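Local coordinates for protein SorB (Sorangium cellulosum, PDB 6B2V) that belongs to the sorangicin polyketide assembly line as its module nine, here represented by the pyran synthase domain, and probably forms a pyran ring in the growing antibiotic, at residues Arg27-His32 and Pro198-Phe203; Ala202-Pro207 and Ser243-Gly248. All coordinates share one frame; numbering follows the deposited sequence.

Contact 1: Arg27-His32 and Pro198-Phe203; sequences RHPLVH and PGDEAF
P29 is the bump of this contact, and the beta turn D200-F203 supplies the hollow. The proline ring enters between the D200 carboxylate, the A202 methyl and the ring of F203. Its CG lies 4.0 Å from the centroid of the F203 ring, over one face and 20° off the normal, a CH-pi contact, while CB reaches F203 CZ at 3.7 Å. L30 meets the same ring at its edge, with CG 3.9 Å from F203 CE1, and H28 approaches it obliquely, so three consecutive residues of one loop surround part of a single phenylalanine ring. The A202 methyl is a smaller bump in the opposite direction: its CB sits 3.7 Å from P29 CD and also over one face of the R27 guanidinium. The R27 guanidinium bounds the hollow on its more exposed side. With CG anti to the backbone N (chi1 174°) and a bend further out, R27 presents NH1 and NH2 end-on and nearly coplanar to D200. NH1 reaches OD2 at 2.8 Å and NH2 reaches OD1 at 2.7 Å, a two-pronged salt bridge. D200 OD1 also accepts from A202 N at 2.9 Å, an Asx turn, and this second bond fixes the carboxylate that R27 grips. At the buried side H28 takes the N-H of L30 on ND1 and is bonded through NE2 to E69 of helix 64-77. The arrangement illustrates how loops join the two halves of a double-hotdog dehydratase-type domain, R27-H32 at the start of the predicted N-terminal hotdog and P198-F203 belonging to the predicted C-terminal one.

Contact 2: Ala202-Pro207 and Ser243-Gly248; sequences AFLLDP and SDPRRG
L204 and L205 carry the apolar part of this contact, both against the ring of P245. The backbone also takes part, L204 O lying 3.5 Å from P245 CG. L204 starts with its CB turned away from the opposing loop, yet with CG anti to the backbone N (chi1 176°), the next torsion turns CD1 back toward the proline, and CD1 comes to 3.9 Å from P245 CD, the two side chains crossing at about a right angle. L205 adds a looser touch, its CD1 4.2 Å from P245 CG. M281 of strand 279-289 touches both L205 and P245, which places the proline and this leucine in the interior.

The setting is that of a hotdog fold, in which a curved antiparallel sheet wraps a long helix. A202-P207 runs into helix 207-225, with D206 at its N-cap accepting from N208, and S243-G248 links strands 232-241 and 250-255, so the contact ties the entrance of the helix to a strand connection of the predicted C-terminal hotdog.

A water joins the two loops by hydrogen bonds at both ends. It donates to F203 O at 3.1 Å and accepts from R246 NH1 at 2.8 Å, the carbonyl oxygen itself lying at the edge of the guanidinium.

Charged and turn interactions hold R246 in place from within its own loop. D244 OD1 accepts from R246 N at 3.0 Å, forming an Asx turn, and the same oxygen lies over the centre of the guanidinium face, because the arginine chain bends at chi3 (-47°) and folds back. D244 OD2 forms the salt bridge, 2.8 Å from R246 NH2, leaving NH1 turned toward the water.

Overall arrangement
The two contacts have centres 11 Å apart and share A202 and F203, so P198-F203 runs straight into A202-P207. Along the chain, R27-H32 comes first, before strand 33-35; the shared loop follows between strand 187-192 and helix 207-225, and S243-G248 comes last. This one loop therefore faces the predicted N-terminal hotdog in contact 1 and packs within the predicted C-terminal one in contact 2. F203 serves both, its ring in contact 1 and its backbone oxygen in contact 2. The same E69 that holds H28 also accepts from the backbone nitrogens of L204 and L205, so helix 64-77 of the predicted N-terminal hotdog reaches the loop that opens helix 207-225.

Contact 1: Arg27-His32 and Pro198-Phe203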
loop_
_atom_site.group_PDB
_atom_site.type_symbol
_atom_site.label_atom_id
_atom_site.label_comp_id
_atom_site.label_asym_id
_atom_site.label_seq_id
_atom_site.Cartn_x
_atom_site.Cartn_y
_atom_site.Cartn_z
ATOM N N ARG A 27 0.395 -21.421 -1.698
ATOM C CA ARG A 27 -0.776 -20.704 -2.136
ATOM C C ARG A 27 -0.799 -19.215 -1.776
ATOM O O ARG A 27 -0.498 -18.870 -0.693
ATOM C CB ARG A 27 -1.983 -21.388 -1.501
ATOM C CG ARG A 27 -3.317 -20.718 -1.718
ATOM C CD ARG A 27 -4.411 -21.240 -0.790
ATOM N NE ARG A 27 -4.406 -20.707 0.568
ATOM C CZ ARG A 27 -4.863 -19.513 0.939
ATOM N NH1 ARG A 27 -5.315 -18.646 0.061
ATOM N NH2 ARG A 27 -4.848 -19.192 2.212
ATOM N N HIS A 28 -1.138 -18.361 -2.717
ATOM C CA HIS A 28 -1.302 -16.963 -2.420
ATOM C C HIS A 28 -2.429 -16.444 -3.268
ATOM O O HIS A 28 -2.464 -16.725 -4.416
ATOM C CB HIS A 28 -0.014 -16.231 -2.664
ATOM C CG HIS A 28 -0.038 -14.827 -2.178
ATOM N ND1 HIS A 28 -0.620 -13.816 -2.887
ATOM C CD2 HIS A 28 0.444 -14.263 -1.055
ATOM C CE1 HIS A 28 -0.520 -12.693 -2.218
ATOM N NE2 HIS A 28 0.131 -12.936 -1.106
ATOM N N PRO A 29 -3.287 -15.599 -2.749
ATOM C CA PRO A 29 -4.433 -15.125 -3.518
ATOM C C PRO A 29 -4.066 -14.363 -4.791
ATOM O O PRO A 29 -4.853 -14.252 -5.661
ATOM C CB PRO A 29 -5.136 -14.189 -2.557
ATOM C CG PRO A 29 -4.769 -14.717 -1.227
ATOM C CD PRO A 29 -3.373 -15.162 -1.348
ATOM N N LEU A 30 -2.894 -13.784 -4.800
ATOM C CA LEU A 30 -2.487 -12.976 -5.944
ATOM C C LEU A 30 -1.469 -13.587 -6.884
ATOM O O LEU A 30 -1.112 -12.990 -7.836
ATOM C CB LEU A 30 -2.036 -11.583 -5.495
ATOM C CG LEU A 30 -2.908 -10.858 -4.479
ATOM C CD1 LEU A 30 -2.201 -9.600 -4.058
ATOM C CD2 LEU A 30 -4.284 -10.531 -5.013
ATOM N N VAL A 31 -0.947 -14.740 -6.553
ATOM C CA VAL A 31 0.004 -15.406 -7.390
ATOM C C VAL A 31 -0.403 -16.849 -7.567
ATOM O O VAL A 31 -0.247 -17.602 -6.694
ATOM C CB VAL A 31 1.371 -15.383 -6.732
ATOM C CG1 VAL A 31 2.371 -16.094 -7.588
ATOM C CG2 VAL A 31 1.793 -13.964 -6.479
ATOM N N HIS A 32 -0.939 -17.190 -8.723
ATOM C CA HIS A 32 -1.401 -18.544 -8.959
ATOM C C HIS A 32 -0.466 -19.518 -9.660
ATOM O O HIS A 32 -0.509 -20.677 -9.394
ATOM C CB HIS A 32 -2.730 -18.509 -9.680
ATOM C CG HIS A 32 -3.768 -17.677 -9.010
ATOM N ND1 HIS A 32 -4.911 -17.267 -9.638
ATOM C CD2 HIS A 32 -3.839 -17.196 -7.756
ATOM C CE1 HIS A 32 -5.636 -16.556 -8.805
ATOM N NE2 HIS A 32 -5.004 -16.497 -7.653
ATOM N N PRO A 198 -10.474 -13.021 10.576
ATOM C CA PRO A 198 -9.131 -12.778 10.105
ATOM C C PRO A 198 -9.113 -12.801 8.620
ATOM O O PRO A 198 -9.999 -13.285 7.949
ATOM C CB PRO A 198 -8.349 -13.955 10.637
ATOM C CG PRO A 198 -9.339 -15.011 10.750
ATOM C CD PRO A 198 -10.590 -14.336 11.203
ATOM N N GLY A 199 -8.028 -12.293 8.074
ATOM C CA GLY A 199 -7.951 -12.264 6.636
ATOM C C GLY A 199 -7.545 -13.579 6.080
ATOM O O GLY A 199 -7.676 -14.595 6.747
ATOM N N ASP A 200 -7.271 -13.600 4.800
ATOM C CA ASP A 200 -6.679 -14.782 4.298
ATOM C C ASP A 200 -5.299 -14.588 4.887
ATOM O O ASP A 200 -4.605 -13.639 4.594
ATOM C CB ASP A 200 -6.630 -14.735 2.805
ATOM C CG ASP A 200 -6.075 -15.975 2.213
ATOM O OD1 ASP A 200 -5.208 -16.566 2.805
ATOM O OD2 ASP A 200 -6.525 -16.305 1.132
ATOM N N GLU A 201 -4.828 -15.568 5.635
ATOM C CA GLU A 201 -3.513 -15.498 6.271
ATOM C C GLU A 201 -2.351 -15.685 5.313
ATOM O O GLU A 201 -1.234 -15.594 5.663
ATOM C CB GLU A 201 -3.404 -16.357 7.544
ATOM C CG GLU A 201 -4.376 -15.867 8.606
ATOM C CD GLU A 201 -4.358 -16.704 9.865
ATOM O OE1 GLU A 201 -5.476 -16.993 10.343
ATOM O OE2 GLU A 201 -3.278 -17.043 10.304
ATOM N N ALA A 202 -2.674 -15.975 4.064
ATOM C CA ALA A 202 -1.654 -16.058 3.031
ATOM C C ALA A 202 -1.048 -14.690 2.709
ATOM O O ALA A 202 0.089 -14.558 2.306
ATOM C CB ALA A 202 -2.187 -16.703 1.786
ATOM N N PHE A 203 -1.854 -13.670 2.905
ATOM C CA PHE A 203 -1.384 -12.318 2.676
ATOM C C PHE A 203 -0.380 -11.862 3.739
ATOM O O PHE A 203 -0.597 -12.156 4.875
ATOM C CB PHE A 203 -2.543 -11.328 2.780
ATOM C CG PHE A 203 -3.477 -11.279 1.607
ATOM C CD1 PHE A 203 -3.052 -10.953 0.353
ATOM C CD2 PHE A 203 -4.807 -11.447 1.789
ATOM C CE1 PHE A 203 -3.934 -10.854 -0.686
ATOM C CE2 PHE A 203 -5.693 -11.371 0.763
ATOM C CZ PHE A 203 -5.249 -11.069 -0.483
#

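Contact 2: Ala202-Pro207 and Ser243-Gly248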
loop_
_atom_site.group_PDB
_atom_site.type_symbol
_atom_site.label_atom_id
_atom_site.label_comp_id
_atom_site.label_asym_id
_atom_site.label_seq_id
_atom_site.Cartn_x
_atom_site.Cartn_y
_atom_site.Cartn_z
ATOM N N ALA A 202 -2.674 -15.975 4.064
ATOM C CA ALA A 202 -1.654 -16.058 3.031
ATOM C C ALA A 202 -1.048 -14.690 2.709
ATOM O O ALA A 202 0.089 -14.558 2.306
ATOM C CB ALA A 202 -2.187 -16.703 1.786
ATOM N N PHE A 203 -1.854 -13.670 2.905
ATOM C CA PHE A 203 -1.384 -12.318 2.676
ATOM C C PHE A 203 -0.380 -11.862 3.739
ATOM O O PHE A 203 -0.597 -12.156 4.875
ATOM C CB PHE A 203 -2.543 -11.328 2.780
ATOM C CG PHE A 203 -3.477 -11.279 1.607
ATOM C CD1 PHE A 203 -3.052 -10.953 0.353
ATOM C CD2 PHE A 203 -4.807 -11.447 1.789
ATOM C CE1 PHE A 203 -3.934 -10.854 -0.686
ATOM C CE2 PHE A 203 -5.693 -11.371 0.763
ATOM C CZ PHE A 203 -5.249 -11.069 -0.483
ATOM N N LEU A 204 0.718 -11.233 3.373
ATOM C CA LEU A 204 1.569 -10.620 4.361
ATOM C C LEU A 204 0.864 -9.290 4.671
ATOM O O LEU A 204 0.472 -9.041 5.789
ATOM C CB LEU A 204 2.957 -10.402 3.876
ATOM C CG LEU A 204 3.892 -9.678 4.830
ATOM C CD1 LEU A 204 3.824 -10.193 6.248
ATOM C CD2 LEU A 204 5.302 -9.744 4.329
ATOM N N LEU A 205 0.639 -8.498 3.634
ATOM C CA LEU A 205 -0.174 -7.299 3.764
ATOM C C LEU A 205 -1.510 -7.480 3.005
ATOM O O LEU A 205 -1.540 -7.336 1.837
ATOM C CB LEU A 205 0.534 -6.076 3.217
ATOM C CG LEU A 205 -0.149 -4.724 3.417
ATOM C CD1 LEU A 205 -0.427 -4.432 4.880
ATOM C CD2 LEU A 205 0.684 -3.637 2.813
ATOM N N ASP A 206 -2.579 -7.756 3.731
ATOM C CA ASP A 206 -3.907 -7.852 3.196
ATOM C C ASP A 206 -4.238 -6.457 2.670
ATOM O O ASP A 206 -3.994 -5.502 3.290
ATOM C CB ASP A 206 -4.919 -8.190 4.335
ATOM C CG ASP A 206 -6.362 -8.454 3.858
ATOM O OD1 ASP A 206 -7.062 -7.653 3.254
ATOM O OD2 ASP A 206 -6.877 -9.481 4.149
ATOM N N PRO A 207 -4.939 -6.406 1.564
ATOM C CA PRO A 207 -5.277 -5.134 0.971
ATOM C C PRO A 207 -6.118 -4.271 1.884
ATOM O O PRO A 207 -6.009 -3.113 1.796
ATOM C CB PRO A 207 -5.998 -5.540 -0.307
ATOM C CG PRO A 207 -5.343 -6.788 -0.670
ATOM C CD PRO A 207 -5.096 -7.505 0.601
ATOM N N SER A 243 7.990 -6.151 10.538
ATOM C CA SER A 243 7.340 -7.248 11.223
ATOM C C SER A 243 5.867 -7.397 10.815
ATOM O O SER A 243 5.398 -6.628 10.089
ATOM C CB SER A 243 7.573 -7.177 12.716
ATOM O OG SER A 243 6.757 -6.257 13.242
ATOM N N ASP A 244 5.163 -8.389 11.320
ATOM C CA ASP A 244 3.809 -8.632 10.866
ATOM C C ASP A 244 2.901 -7.444 11.103
ATOM O O ASP A 244 2.659 -7.076 12.199
ATOM C CB ASP A 244 3.267 -9.828 11.684
ATOM C CG ASP A 244 1.890 -10.351 11.217
ATOM O OD1 ASP A 244 1.196 -9.791 10.455
ATOM O OD2 ASP A 244 1.527 -11.406 11.695
ATOM N N PRO A 245 2.290 -6.958 10.035
ATOM C CA PRO A 245 1.419 -5.800 10.093
ATOM C C PRO A 245 0.075 -6.007 10.797
ATOM O O PRO A 245 -0.563 -5.141 11.248
ATOM C CB PRO A 245 1.206 -5.415 8.640
ATOM C CG PRO A 245 1.674 -6.519 7.838
ATOM C CD PRO A 245 2.511 -7.406 8.656
ATOM N N ARG A 246 -0.223 -7.267 11.032
ATOM C CA ARG A 246 -1.458 -7.630 11.699
ATOM C C ARG A 246 -1.465 -7.234 13.154
ATOM O O ARG A 246 -2.480 -7.169 13.748
ATOM C CB ARG A 246 -1.808 -9.097 11.532
ATOM C CG ARG A 246 -2.331 -9.385 10.151
ATOM C CD ARG A 246 -2.727 -10.819 9.957
ATOM N NE ARG A 246 -1.742 -11.723 10.446
ATOM C CZ ARG A 246 -0.907 -12.385 9.658
ATOM N NH1 ARG A 246 -0.950 -12.134 8.350
ATOM N NH2 ARG A 246 -0.011 -13.228 10.170
ATOM N N ARG A 247 -0.322 -6.861 13.679
ATOM C CA ARG A 247 -0.283 -6.329 15.018
ATOM C C ARG A 247 -0.548 -4.806 15.046
ATOM O O ARG A 247 -0.388 -4.162 16.029
ATOM C CB ARG A 247 1.030 -6.608 15.728
ATOM C CG ARG A 247 1.285 -8.082 15.849
ATOM C CD ARG A 247 0.121 -8.855 16.423
ATOM N NE ARG A 247 -0.240 -8.340 17.717
ATOM C CZ ARG A 247 -1.414 -8.504 18.264
ATOM N NH1 ARG A 247 -2.327 -9.199 17.650
ATOM N NH2 ARG A 247 -1.666 -7.977 19.428
ATOM N N GLY A 248 -0.990 -4.309 13.926
ATOM C CA GLY A 248 -1.230 -2.892 13.864
ATOM C C GLY A 248 -2.256 -2.296 14.804
ATOM O O GLY A 248 -3.303 -2.840 15.009
HETATM O O HOH W 1 -3.064 -11.638 6.611
#